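PDB 3OZQ: Serpin48 from Tenebrio molitor, which inhibits SPE, a serine protease of insect innate immunity, with high specificity, and belongs to the serpin family. Local coordinates for residues 31-36 with 370-375; 94-99 with 137-142; 235-240 with 352-357. One frame throughout, in Å; residues are numbered along the deposited sequence.

Interaction 1. Residues 31-36 with 370-375; sequences KANFLV and GRVTTL
Asn33 uses both ends of its amide to hold the turn that follows strand 370-372. Its OD1 accepts from two successive backbone amides: Thr373 N at 2.6 Å along a nearly straight bond, the N-H...O angle being 160°, and Thr374 N at 3.1 Å in the carbonyl plane, on a lone pair. Asn33 ND2 gives a bond in the amide plane to Thr374 O, 2.8 Å away. Three bonds thus fix the amide's rotation, a task suited to asparagine, whose short side chain ends in both acceptor and donor. An alanine here would probably leave the amides of Thr373 and Thr374 without this acceptor and Thr374 O without its donor, freeing the chain beyond Val372 to shift.

The tightly packed part lies further along, where Phe34 and Arg371 form an antiparallel hydrogen-bonded pair. With CG between the backbone N and the carbonyl carbon (chi1 77°), the extended Arg371 chain runs past the Phe34 ring, NE coming to 3.6 Å from CE2. Arg371 NE donates to Ala32 O at 2.8 Å, and NH2 adds a weak bond to the same oxygen. Gly370 CA approaches Phe34 O to 3.1 Å; any side chain there would collide with that oxygen, so glycine fits. The other end is looser: Lys31 is exposed, and Ala32 CB meets Thr373 OG1 at 3.9 Å and reaches Thr374 CG2 only at 4.4 Å.

Strands 34-36 and 365-372 are probably antiparallel neighbours in sheet B, as in other serpins, with 356-362 next. Phe34 and Arg371 face helix 10-29, Phe34 against Tyr23 and Val26, and Arg371 NH1 forms a salt bridge with Glu247. Leu35 lies on Ser317 and Ile319 of strand 310-321, Val372 on Phe271 and Ile273 of strand 260-278.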
loop_
_atom_site.group_PDB
_atom_site.type_symbol
_atom_site.label_atom_id
_atom_site.label_comp_id
_atom_site.label_asym_id
_atom_site.label_seq_id
_atom_site.Cartn_x
_atom_site.Cartn_y
_atom_site.Cartn_z
ATOM N N LYS A 31 6.874 10.240 10.750
ATOM C CA LYS A 31 6.901 11.664 11.072
ATOM C C LYS A 31 7.054 12.591 9.860
ATOM O O LYS A 31 6.993 13.809 9.994
ATOM C CB LYS A 31 8.009 11.960 12.085
ATOM C CG LYS A 31 9.217 11.035 11.993
ATOM C CD LYS A 31 9.669 10.804 10.549
ATOM C CE LYS A 31 10.401 9.464 10.428
ATOM N NZ LYS A 31 9.828 8.409 11.339
ATOM N N ALA A 32 7.276 12.013 8.688
ATOM C CA ALA A 32 7.399 12.787 7.468
ATOM C C ALA A 32 6.660 12.061 6.350
ATOM O O ALA A 32 5.497 11.690 6.514
ATOM C CB ALA A 32 8.866 13.001 7.121
ATOM N N ASN A 33 7.313 11.854 5.216
ATOM C CA ASN A 33 6.642 11.167 4.124
ATOM C C ASN A 33 6.458 9.698 4.466
ATOM O O ASN A 33 7.264 9.104 5.187
ATOM C CB ASN A 33 7.395 11.306 2.797
ATOM C CG ASN A 33 7.769 12.741 2.478
ATOM O OD1 ASN A 33 7.153 13.679 2.979
ATOM N ND2 ASN A 33 8.779 12.914 1.630
ATOM N N PHE A 34 5.367 9.118 3.974
ATOM C CA PHE A 34 5.248 7.677 3.985
ATOM C C PHE A 34 4.374 7.146 2.840
ATOM O O PHE A 34 3.632 7.902 2.172
ATOM C CB PHE A 34 4.808 7.123 5.370
ATOM C CG PHE A 34 3.363 7.390 5.716
ATOM C CD1 PHE A 34 2.356 6.575 5.225
ATOM C CD2 PHE A 34 3.017 8.452 6.527
ATOM C CE1 PHE A 34 1.015 6.813 5.550
ATOM C CE2 PHE A 34 1.694 8.699 6.846
ATOM C CZ PHE A 34 0.688 7.877 6.349
ATOM N N LEU A 35 4.507 5.838 2.629
ATOM C CA LEU A 35 3.743 5.089 1.638
ATOM C C LEU A 35 3.335 3.774 2.293
ATOM O O LEU A 35 4.145 3.142 2.969
ATOM C CB LEU A 35 4.603 4.816 0.396
ATOM C CG LEU A 35 4.003 3.948 -0.715
ATOM C CD1 LEU A 35 2.827 4.669 -1.372
ATOM C CD2 LEU A 35 5.047 3.608 -1.769
ATOM N N VAL A 36 2.070 3.386 2.121
ATOM C CA VAL A 36 1.558 2.140 2.660
ATOM C C VAL A 36 0.543 1.499 1.706
ATOM O O VAL A 36 -0.148 2.200 0.964
ATOM C CB VAL A 36 0.932 2.332 4.073
ATOM C CG1 VAL A 36 -0.243 3.351 4.039
ATOM C CG2 VAL A 36 0.520 0.967 4.704
ATOM N N GLY A 370 -0.551 7.498 0.937
ATOM C CA GLY A 370 0.583 8.077 1.630
ATOM C C GLY A 370 0.528 9.587 1.637
ATOM O O GLY A 370 -0.485 10.201 1.305
ATOM N N ARG A 371 1.639 10.187 2.030
ATOM C CA ARG A 371 1.690 11.617 2.145
ATOM C C ARG A 371 3.103 12.091 1.882
ATOM O O ARG A 371 4.077 11.330 2.011
ATOM C CB ARG A 371 1.233 12.045 3.534
ATOM C CG ARG A 371 2.268 11.841 4.579
ATOM C CD ARG A 371 1.759 12.259 5.920
ATOM N NE ARG A 371 2.788 12.079 6.927
ATOM C CZ ARG A 371 2.767 12.662 8.116
ATOM N NH1 ARG A 371 1.758 13.461 8.436
ATOM N NH2 ARG A 371 3.753 12.450 8.978
ATOM N N VAL A 372 3.192 13.350 1.468
ATOM C CA VAL A 372 4.450 14.043 1.314
ATOM C C VAL A 372 4.337 15.320 2.142
ATOM O O VAL A 372 3.414 16.112 1.934
ATOM C CB VAL A 372 4.664 14.470 -0.141
ATOM C CG1 VAL A 372 5.896 15.388 -0.243
ATOM C CG2 VAL A 372 4.786 13.253 -1.050
ATOM N N THR A 373 5.244 15.495 3.096
ATOM C CA THR A 373 5.286 16.706 3.904
ATOM C C THR A 373 6.627 17.390 3.697
ATOM O O THR A 373 6.836 18.512 4.162
ATOM C CB THR A 373 5.171 16.406 5.409
ATOM O OG1 THR A 373 6.380 15.778 5.852
ATOM C CG2 THR A 373 3.976 15.500 5.697
ATOM N N THR A 374 7.534 16.709 3.005
ATOM C CA THR A 374 8.889 17.215 2.833
ATOM C C THR A 374 9.509 16.731 1.523
ATOM O O THR A 374 9.306 15.588 1.117
ATOM C CB THR A 374 9.789 16.794 4.019
ATOM O OG1 THR A 374 10.857 17.731 4.169
ATOM C CG2 THR A 374 10.377 15.408 3.787
ATOM N N LEU A 375 10.260 17.616 0.872
ATOM C CA LEU A 375 10.917 17.325 -0.398
ATOM C C LEU A 375 12.268 18.005 -0.349
ATOM O O LEU A 375 12.473 18.893 0.471
ATOM C CB LEU A 375 10.116 17.907 -1.565
ATOM C CG LEU A 375 9.221 17.000 -2.418
ATOM C CD1 LEU A 375 8.911 15.686 -1.713
ATOM C CD2 LEU A 375 7.943 17.734 -2.855
#

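Interaction 2. Residues 94-99 with 137-142; sequences ANKIYV and NAWVEE
Over the centre of one face of the Trp139 indole sits Lys96 CE, reaching across from the strand. Within that strand, Lys96 CG lies above a face of the Tyr98 ring, offset toward the rim. At the edge of the indole, in its plane, comes the backbone N of Asn95. This is the packing of a helix across a sheet: helix 129-143 matches helix F of the serpin fold, which lies over one face of the large sheet A, here represented by strand 90-100. The axes of segments 137-142 and 94-99 run at 150° to each other, 8.7 Å apart at closest approach.

A lysine suits this place because its aliphatic part can lie flat on a ring while its charge remains near polar groups. Lys96 CE makes a CH-pi contact with the six-membered ring of Trp139, 3.5 Å from its centroid. One atom further, Lys96 NZ stands 3.7 Å from the centroid of the Trp139 five-membered ring, 13° off the normal, a cation-pi contact. Its polar end also has stronger partners on the neighbouring strand 120-124, a hydrogen bond to Gln120 and a salt bridge with Glu122, which would probably stabilise the charge in this buried setting. The bends at chi2 and chi3 bring CE over the indole.

In Trp139, CG anti to the backbone N (chi1 -178°) directs the ring's attachment toward the strand. The small Ala94 lets the six-membered ring settle close, with Ala94 CB 3.5 Å from Trp139 CZ3. The next helix residue, Val140, rests on Ile166 and Ala168 of strand 163-174. At the base of the indole, Tyr98 OH reaches to 3.3 Å from Trp139 CB.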
loop_
_atom_site.group_PDB
_atom_site.type_symbol
_atom_site.label_atom_id
_atom_site.label_comp_id
_atom_site.label_asym_id
_atom_site.label_seq_id
_atom_site.Cartn_x
_atom_site.Cartn_y
_atom_site.Cartn_z
ATOM N N ALA A 94 6.147 -9.300 -3.365
ATOM C CA ALA A 94 6.847 -10.469 -2.873
ATOM C C ALA A 94 6.311 -10.683 -1.481
ATOM O O ALA A 94 6.774 -10.053 -0.531
ATOM C CB ALA A 94 8.335 -10.231 -2.843
ATOM N N ASN A 95 5.310 -11.551 -1.374
ATOM C CA ASN A 95 4.648 -11.820 -0.116
ATOM C C ASN A 95 4.942 -13.247 0.293
ATOM O O ASN A 95 4.800 -14.178 -0.501
ATOM C CB ASN A 95 3.130 -11.602 -0.218
ATOM C CG ASN A 95 2.759 -10.163 -0.568
ATOM O OD1 ASN A 95 1.589 -9.857 -0.878
ATOM N ND2 ASN A 95 3.750 -9.269 -0.527
ATOM N N LYS A 96 5.356 -13.416 1.537
ATOM C CA LYS A 96 5.735 -14.735 2.014
ATOM C C LYS A 96 5.465 -14.901 3.496
ATOM O O LYS A 96 5.542 -13.950 4.276
ATOM C CB LYS A 96 7.206 -14.984 1.707
ATOM C CG LYS A 96 7.754 -16.216 2.359
ATOM C CD LYS A 96 8.026 -17.296 1.378
ATOM C CE LYS A 96 9.233 -16.982 0.547
ATOM N NZ LYS A 96 9.837 -18.272 0.076
ATOM N N ILE A 97 5.136 -16.128 3.884
ATOM C CA ILE A 97 4.947 -16.447 5.281
ATOM C C ILE A 97 6.015 -17.452 5.635
ATOM O O ILE A 97 5.937 -18.603 5.223
ATOM C CB ILE A 97 3.544 -17.022 5.543
ATOM C CG1 ILE A 97 2.480 -15.950 5.254
ATOM C CG2 ILE A 97 3.419 -17.506 6.979
ATOM C CD1 ILE A 97 1.097 -16.307 5.787
ATOM N N TYR A 98 7.043 -16.997 6.341
ATOM C CA TYR A 98 8.119 -17.886 6.788
ATOM C C TYR A 98 7.777 -18.465 8.150
ATOM O O TYR A 98 7.369 -17.723 9.044
ATOM C CB TYR A 98 9.436 -17.131 6.886
ATOM C CG TYR A 98 10.080 -16.833 5.562
ATOM C CD1 TYR A 98 10.941 -17.744 4.965
ATOM C CD2 TYR A 98 9.822 -15.638 4.900
ATOM C CE1 TYR A 98 11.533 -17.466 3.753
ATOM C CE2 TYR A 98 10.410 -15.349 3.695
ATOM C CZ TYR A 98 11.266 -16.260 3.122
ATOM O OH TYR A 98 11.844 -15.967 1.912
ATOM N N VAL A 99 7.977 -19.781 8.303
ATOM C CA VAL A 99 7.583 -20.507 9.507
ATOM C C VAL A 99 8.737 -21.292 10.181
ATOM O O VAL A 99 9.581 -21.885 9.512
ATOM C CB VAL A 99 6.391 -21.454 9.201
ATOM C CG1 VAL A 99 5.948 -22.172 10.448
ATOM C CG2 VAL A 99 5.220 -20.649 8.588
ATOM N N ASN A 137 15.490 -11.701 2.978
ATOM C CA ASN A 137 15.784 -10.517 2.174
ATOM C C ASN A 137 16.242 -10.837 0.762
ATOM O O ASN A 137 15.960 -10.090 -0.169
ATOM C CB ASN A 137 16.827 -9.634 2.865
ATOM C CG ASN A 137 16.309 -9.038 4.153
ATOM O OD1 ASN A 137 15.098 -9.021 4.393
ATOM N ND2 ASN A 137 17.216 -8.546 4.991
ATOM N N ALA A 138 16.969 -11.940 0.604
ATOM C CA ALA A 138 17.506 -12.285 -0.706
ATOM C C ALA A 138 16.351 -12.726 -1.587
ATOM O O ALA A 138 16.320 -12.421 -2.782
ATOM C CB ALA A 138 18.565 -13.384 -0.596
ATOM N N TRP A 139 15.402 -13.426 -0.978
ATOM C CA TRP A 139 14.210 -13.870 -1.678
ATOM C C TRP A 139 13.437 -12.650 -2.170
ATOM O O TRP A 139 13.079 -12.561 -3.342
ATOM C CB TRP A 139 13.316 -14.733 -0.783
ATOM C CG TRP A 139 12.099 -15.224 -1.531
ATOM C CD1 TRP A 139 12.042 -16.286 -2.384
ATOM C CD2 TRP A 139 10.788 -14.636 -1.532
ATOM N NE1 TRP A 139 10.775 -16.410 -2.903
ATOM C CE2 TRP A 139 9.985 -15.412 -2.394
ATOM C CE3 TRP A 139 10.210 -13.545 -0.870
ATOM C CZ2 TRP A 139 8.634 -15.128 -2.619
ATOM C CZ3 TRP A 139 8.863 -13.263 -1.096
ATOM C CH2 TRP A 139 8.094 -14.053 -1.961
ATOM N N VAL A 140 13.198 -11.710 -1.260
ATOM C CA VAL A 140 12.536 -10.454 -1.606
ATOM C C VAL A 140 13.242 -9.736 -2.757
ATOM O O VAL A 140 12.595 -9.206 -3.657
ATOM C CB VAL A 140 12.461 -9.507 -0.393
ATOM C CG1 VAL A 140 12.231 -8.042 -0.851
ATOM C CG2 VAL A 140 11.377 -9.957 0.568
ATOM N N GLU A 141 14.572 -9.717 -2.732
ATOM C CA GLU A 141 15.313 -9.041 -3.794
ATOM C C GLU A 141 15.091 -9.732 -5.127
ATOM O O GLU A 141 14.746 -9.083 -6.103
ATOM C CB GLU A 141 16.809 -8.961 -3.480
ATOM C CG GLU A 141 17.157 -7.975 -2.375
ATOM C CD GLU A 141 18.644 -7.633 -2.333
ATOM O OE1 GLU A 141 19.263 -7.851 -1.270
ATOM O OE2 GLU A 141 19.195 -7.139 -3.346
ATOM N N GLU A 142 15.288 -11.049 -5.178
ATOM C CA GLU A 142 15.071 -11.775 -6.427
ATOM C C GLU A 142 13.666 -11.519 -6.990
ATOM O O GLU A 142 13.484 -11.406 -8.198
ATOM C CB GLU A 142 15.285 -13.275 -6.238
ATOM C CG GLU A 142 14.287 -14.144 -7.001
ATOM C CD GLU A 142 13.745 -15.316 -6.167
ATOM O OE1 GLU A 142 14.549 -16.033 -5.518
ATOM O OE2 GLU A 142 12.508 -15.514 -6.158
#

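Interaction 3. Residues 235-240 with 352-357; sequences VLSNQI and VDHPFI
Two waters converge on Pro355 O and tie it to the chain of Ser237 and Ile240. Water 1 donates to Pro355 O at 2.6 Å and accepts from Ser237 N; water 2 donates to Ile240 O and more weakly to Pro355 O.

Next to this bridge His354 makes the direct polar link. Its NE2 gives a hydrogen bond to Ser237 O at 2.7 Å, close to the ring plane, and on the other side of the ring ND1 donates to Asp353 OD1, also at 2.7 Å and within 3° of the plane. Held at both nitrogens, the imidazole cannot easily turn; with a carbonyl and a carboxylate as acceptors it may well carry a positive charge. Leu236 CD1, 3.3 Å from His354 NE2, is a methyl set over one face of the ring, a place for an apolar branch.

These residues lie where two antiparallel strands, 231-237 and 356-362, probably of sheet B of the serpin fold, begin to part. Val235 and Ile357 are still a hydrogen-bonded pair: Val235 N reaches Ile357 O at 2.8 Å, almost perfectly straight at 178°. Their beta-branched side chains sit on one face, against Leu246 and Leu243 of helix 243-248. Beyond Ser237 the chain turns, and Ser237 OG donates to Gln239 O at 2.8 Å. Ile240 CG2 then packs at 4.0 Å from His354 CB.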
loop_
_atom_site.group_PDB
_atom_site.type_symbol
_atom_site.label_atom_id
_atom_site.label_comp_id
_atom_site.label_asym_id
_atom_site.label_seq_id
_atom_site.Cartn_x
_atom_site.Cartn_y
_atom_site.Cartn_z
ATOM N N VAL A 235 -4.821 14.818 -2.803
ATOM C CA VAL A 235 -5.735 15.587 -1.975
ATOM C C VAL A 235 -4.963 16.770 -1.407
ATOM O O VAL A 235 -4.077 16.608 -0.563
ATOM C CB VAL A 235 -6.341 14.757 -0.833
ATOM C CG1 VAL A 235 -7.332 15.603 -0.040
ATOM C CG2 VAL A 235 -7.022 13.503 -1.380
ATOM N N LEU A 236 -5.310 17.960 -1.894
ATOM C CA LEU A 236 -4.553 19.174 -1.640
ATOM C C LEU A 236 -5.357 20.167 -0.809
ATOM O O LEU A 236 -6.361 20.686 -1.271
ATOM C CB LEU A 236 -4.198 19.809 -2.977
ATOM C CG LEU A 236 -3.335 21.061 -2.942
ATOM C CD1 LEU A 236 -1.980 20.739 -2.310
ATOM C CD2 LEU A 236 -3.171 21.623 -4.352
ATOM N N SER A 237 -4.925 20.424 0.421
ATOM C CA SER A 237 -5.632 21.394 1.246
ATOM C C SER A 237 -5.509 22.796 0.653
ATOM O O SER A 237 -4.481 23.152 0.062
ATOM C CB SER A 237 -5.140 21.368 2.689
ATOM O OG SER A 237 -3.782 21.760 2.791
ATOM N N ASN A 238 -6.571 23.584 0.798
ATOM C CA ASN A 238 -6.582 24.948 0.271
ATOM C C ASN A 238 -5.574 25.842 0.978
ATOM O O ASN A 238 -5.023 26.760 0.380
ATOM C CB ASN A 238 -7.991 25.551 0.322
ATOM C CG ASN A 238 -8.873 25.063 -0.816
ATOM O OD1 ASN A 238 -8.397 24.844 -1.935
ATOM N ND2 ASN A 238 -10.165 24.884 -0.537
ATOM N N GLN A 239 -5.319 25.558 2.247
ATOM C CA GLN A 239 -4.323 26.307 2.999
ATOM C C GLN A 239 -2.975 25.579 3.088
ATOM O O GLN A 239 -2.919 24.349 3.164
ATOM C CB GLN A 239 -4.862 26.651 4.388
ATOM C CG GLN A 239 -5.905 27.769 4.363
ATOM C CD GLN A 239 -5.406 29.002 3.618
ATOM O OE1 GLN A 239 -4.239 29.389 3.742
ATOM N NE2 GLN A 239 -6.280 29.607 2.821
ATOM N N ILE A 240 -1.896 26.352 3.071
ATOM C CA ILE A 240 -0.542 25.802 3.083
ATOM C C ILE A 240 -0.333 24.727 4.148
ATOM O O ILE A 240 0.276 23.692 3.875
ATOM C CB ILE A 240 0.519 26.914 3.277
ATOM C CG1 ILE A 240 0.444 27.945 2.146
ATOM C CG2 ILE A 240 1.923 26.317 3.357
ATOM C CD1 ILE A 240 1.015 27.460 0.827
ATOM N N VAL A 352 0.596 21.829 -6.629
ATOM C CA VAL A 352 0.944 21.021 -5.473
ATOM C C VAL A 352 2.276 21.501 -4.905
ATOM O O VAL A 352 3.339 21.003 -5.270
ATOM C CB VAL A 352 1.004 19.524 -5.846
ATOM C CG1 VAL A 352 1.159 18.672 -4.593
ATOM C CG2 VAL A 352 -0.251 19.109 -6.640
ATOM N N ASP A 353 2.206 22.471 -3.997
ATOM C CA ASP A 353 3.389 23.223 -3.578
ATOM C C ASP A 353 3.420 23.357 -2.073
ATOM O O ASP A 353 4.049 24.261 -1.526
ATOM C CB ASP A 353 3.415 24.607 -4.243
ATOM C CG ASP A 353 2.416 25.579 -3.627
ATOM O OD1 ASP A 353 1.473 25.131 -2.941
ATOM O OD2 ASP A 353 2.571 26.806 -3.840
ATOM N N HIS A 354 2.709 22.444 -1.422
ATOM C CA HIS A 354 2.716 22.277 0.024
ATOM C C HIS A 354 2.259 20.833 0.294
ATOM O O HIS A 354 1.845 20.147 -0.638
ATOM C CB HIS A 354 1.811 23.309 0.712
ATOM C CG HIS A 354 0.399 23.320 0.207
ATOM N ND1 HIS A 354 0.048 23.857 -1.012
ATOM C CD2 HIS A 354 -0.752 22.889 0.773
ATOM C CE1 HIS A 354 -1.256 23.744 -1.182
ATOM N NE2 HIS A 354 -1.766 23.159 -0.114
ATOM N N PRO A 355 2.358 20.371 1.548
ATOM C CA PRO A 355 2.124 18.956 1.893
ATOM C C PRO A 355 0.749 18.423 1.487
ATOM O O PRO A 355 -0.256 19.124 1.605
ATOM C CB PRO A 355 2.281 18.942 3.408
ATOM C CG PRO A 355 3.267 20.024 3.673
ATOM C CD PRO A 355 2.906 21.119 2.694
ATOM N N PHE A 356 0.722 17.185 1.006
ATOM C CA PHE A 356 -0.488 16.600 0.444
ATOM C C PHE A 356 -0.582 15.096 0.717
ATOM O O PHE A 356 0.419 14.447 0.986
ATOM C CB PHE A 356 -0.528 16.831 -1.059
ATOM C CG PHE A 356 0.651 16.265 -1.802
ATOM C CD1 PHE A 356 0.561 15.048 -2.448
ATOM C CD2 PHE A 356 1.844 16.959 -1.870
ATOM C CE1 PHE A 356 1.642 14.533 -3.144
ATOM C CE2 PHE A 356 2.929 16.449 -2.567
ATOM C CZ PHE A 356 2.831 15.236 -3.199
ATOM N N ILE A 357 -1.800 14.568 0.623
ATOM C CA ILE A 357 -2.057 13.137 0.662
ATOM C C ILE A 357 -2.221 12.676 -0.783
ATOM O O ILE A 357 -2.689 13.435 -1.623
ATOM C CB ILE A 357 -3.360 12.861 1.448
ATOM C CG1 ILE A 357 -3.186 13.220 2.924
ATOM C CG2 ILE A 357 -3.844 11.423 1.266
ATOM C CD1 ILE A 357 -4.478 13.103 3.728
HETATM O O HOH W 1 -2.859 19.085 1.719
HETATM O O HOH W 2 -0.302 20.973 4.490
#

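Overall arrangement
Interactions 1 and 3 belong to one region of the fold. Strands 365-372 and 356-362 are neighbours in it, and Val372 N lies 3.0 Å from Phe356 O, probably hydrogen-bonded. Interaction 2 stands apart, its centre about 25 Å from that of interaction 1 and about 36 Å from that of interaction 3, where a helix crosses a different part of the sheet structure. Interactions 2 and 3 are buried, whereas interaction 1 is partly open at its loop end. Chemistry follows place: strand pairing and loop-fixing polar bonds rule interactions 1 and 3, with waters in the latter, while interaction 2 sets a lysine over the indole face, its ammonium also bonded to strand 120-124.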